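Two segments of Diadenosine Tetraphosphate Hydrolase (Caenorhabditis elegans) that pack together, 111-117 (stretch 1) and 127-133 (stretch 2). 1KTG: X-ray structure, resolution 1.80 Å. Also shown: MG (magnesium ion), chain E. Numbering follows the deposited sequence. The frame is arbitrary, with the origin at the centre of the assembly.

Stretch 1 (111-117) ELEDAIK
Stretch 2 (127-133) LLRKFSA

Two helical segments of one chain lie side by side and run nearly antiparallel. Residues 112-117 form a helix that continues later in the chain, and 127-133 belong to a second helix extending beyond the stretch at both ends. Their N-to-C directions make an angle of 159°, and the axes approach to 10.2 Å, a spacing that leaves room for side chains to mesh between the backbones. The register is set by I116 and L128, whose CA atoms lie 7.2 Å apart. From there the chains run in opposite senses, so L112, one turn before I116, comes beside S132, one turn after L128.

Both backbones can be built with phi near -60° to -65° and psi near -40° to -45°; L112, at -43/-54, departs most. E111 is the N-cap residue, with phi/psi of -64/156, and its O accepts from A115 N at 2.8 Å. The same i to i+4 pattern joins I116 N to L112 O at 3.0 Å and, in the other helix, S132 N to L128 O at 2.8 Å.

The central bump is L128. Its CA-to-CB bond points toward the first helix, and with chi1 m and chi2 t its CD1 sits 4.0 Å from A115 CB and 4.2 Å from I116 CG1. Alanine suits this place because its lone methyl, itself pointing toward the second helix, makes a shallow floor against which the leucine can rest. I116 (chi1 m, chi2 t) flanks that floor with a longer branched side chain. Next to I116, L112 starts out sideways, but chi1 t and chi2 p bring its end nearer: CD1 lies 4.0 Å from L128 CB and 3.8 Å from L128 O, while CD2 reaches 3.7 Å from S132 OG. The small serine, pointing toward the first helix with chi1 t, leaves space for this leucine methyl. The carbon-to-carbon contacts of L128 with A115, I116 and L112 are favoured by close fit and the exclusion of water; the two methyl-to-oxygen approaches are packing alone.

R129 closes the exposed side of the interface. Its CB leaves sideways, yet an extended chain (chi1 m, chi2 and chi3 t, chi4 -78°) carries the guanidinium across to the first helix. I116 CD1 packs over one face of this flat group, 3.4 Å from R129 CZ; the face has little hydrogen-bonding capacity and accepts a methyl readily. The N-H groups point outward in the plane, where E113 meets them. E113 begins by pointing away, but chi1 m, chi2 m and chi3 -25° fold its carboxylate back. R129 NH1 donates to E113 OE1 at 2.9 Å and R129 NH2 to E113 OE2 at 3.0 Å, so the salt bridge is a two-pronged clasp of opposite charges beside the apolar packing.

E111 takes no part in the contact. Its side chain (chi1 m, chi2 t, chi3 37°) extends to the magnesium ion, with OE2 2.0 Å from MG, and two waters also bind the metal.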

# COMPACT_ATOMS: atom_id res chain seq x y z
N GLU A 111 3.55 7.79 10.47
CA GLU A 111 2.94 9.09 10.24
C GLU A 111 3.40 9.59 8.86
O GLU A 111 4.44 9.17 8.34
CB GLU A 111 3.31 10.07 11.34
CG GLU A 111 2.63 9.76 12.66
CD GLU A 111 2.96 10.77 13.75
OE1 GLU A 111 3.07 11.97 13.41
OE2 GLU A 111 3.09 10.38 14.92
N LEU A 112 2.62 10.47 8.26
CA LEU A 112 2.86 10.91 6.88
C LEU A 112 4.32 11.23 6.50
O LEU A 112 4.83 10.72 5.51
CB LEU A 112 2.00 12.13 6.57
CG LEU A 112 2.25 12.73 5.19
CD1 LEU A 112 1.84 11.75 4.09
CD2 LEU A 112 1.49 14.03 5.05
N GLU A 113 4.98 12.09 7.25
CA GLU A 113 6.32 12.50 6.87
C GLU A 113 7.32 11.35 6.94
O GLU A 113 8.20 11.22 6.08
CB GLU A 113 6.76 13.68 7.71
CG GLU A 113 5.91 14.93 7.45
CD GLU A 113 5.94 15.41 6.01
OE1 GLU A 113 6.92 15.13 5.27
OE2 GLU A 113 4.96 16.08 5.60
N ASP A 114 7.17 10.52 7.97
CA ASP A 114 8.03 9.36 8.16
C ASP A 114 7.78 8.35 7.05
O ASP A 114 8.72 7.73 6.52
CB ASP A 114 7.72 8.74 9.53
CG ASP A 114 8.67 7.64 9.90
OD1 ASP A 114 8.19 6.58 10.39
OD2 ASP A 114 9.90 7.73 9.74
N ALA A 115 6.51 8.17 6.71
CA ALA A 115 6.16 7.26 5.64
C ALA A 115 6.81 7.70 4.33
O ALA A 115 7.34 6.87 3.57
CB ALA A 115 4.64 7.18 5.48
N ILE A 116 6.81 9.00 4.07
CA ILE A 116 7.41 9.53 2.85
C ILE A 116 8.91 9.27 2.85
O ILE A 116 9.47 8.81 1.85
CB ILE A 116 7.11 11.03 2.69
CG1 ILE A 116 5.62 11.24 2.38
CG2 ILE A 116 7.92 11.63 1.57
CD1 ILE A 116 5.16 12.67 2.65
N LYS A 117 9.56 9.57 3.97
CA LYS A 117 10.99 9.33 4.08
C LYS A 117 11.33 7.85 3.85
O LYS A 117 12.28 7.53 3.13
CB LYS A 117 11.50 9.77 5.45
N LEU A 127 1.97 10.68 -3.82
CA LEU A 127 0.75 9.89 -3.70
C LEU A 127 0.26 9.90 -2.25
O LEU A 127 -0.92 10.15 -1.98
CB LEU A 127 1.01 8.45 -4.19
CG LEU A 127 -0.17 7.48 -4.19
CD1 LEU A 127 0.02 6.40 -5.26
CD2 LEU A 127 -0.33 6.85 -2.82
N LEU A 128 1.17 9.67 -1.31
CA LEU A 128 0.81 9.68 0.10
C LEU A 128 0.28 11.06 0.52
O LEU A 128 -0.68 11.15 1.28
CB LEU A 128 2.02 9.27 0.97
CG LEU A 128 2.48 7.81 0.84
CD1 LEU A 128 3.81 7.59 1.55
CD2 LEU A 128 1.44 6.85 1.35
N ARG A 129 0.88 12.14 -0.00
CA ARG A 129 0.40 13.48 0.31
C ARG A 129 -1.03 13.66 -0.22
O ARG A 129 -1.88 14.22 0.47
CB ARG A 129 1.32 14.56 -0.28
CG ARG A 129 2.67 14.61 0.41
CD ARG A 129 3.53 15.79 0.06
NE ARG A 129 4.83 15.71 0.73
CZ ARG A 129 5.05 16.01 2.01
NH1 ARG A 129 6.28 15.89 2.51
NH2 ARG A 129 4.07 16.44 2.80
N LYS A 130 -1.27 13.16 -1.42
CA LYS A 130 -2.59 13.25 -2.05
C LYS A 130 -3.63 12.52 -1.22
O LYS A 130 -4.73 13.04 -0.96
CB LYS A 130 -2.53 12.66 -3.45
N PHE A 131 -3.28 11.31 -0.80
CA PHE A 131 -4.15 10.48 -0.00
C PHE A 131 -4.39 11.10 1.37
O PHE A 131 -5.50 11.04 1.88
CB PHE A 131 -3.54 9.08 0.12
CG PHE A 131 -3.74 8.23 -1.10
CD1 PHE A 131 -3.59 6.85 -1.04
CD2 PHE A 131 -4.10 8.80 -2.32
CE1 PHE A 131 -3.81 6.05 -2.16
CE2 PHE A 131 -4.31 8.00 -3.46
CZ PHE A 131 -4.16 6.63 -3.38
N SER A 132 -3.36 11.70 1.95
CA SER A 132 -3.50 12.40 3.23
C SER A 132 -4.44 13.59 3.08
O SER A 132 -5.26 13.86 3.96
CB SER A 132 -2.11 12.85 3.74
OG SER A 132 -2.21 13.69 4.89
N ALA A 133 -4.34 14.30 1.96
CA ALA A 133 -5.21 15.44 1.71
C ALA A 133 -6.64 14.95 1.54
O ALA A 133 -7.58 15.59 1.99
CB ALA A 133 -4.75 16.23 0.49
MG MG E . 3.09 8.74 16.17
O HOH W 1 0.97 8.29 15.86
O HOH W 2 3.40 7.25 14.65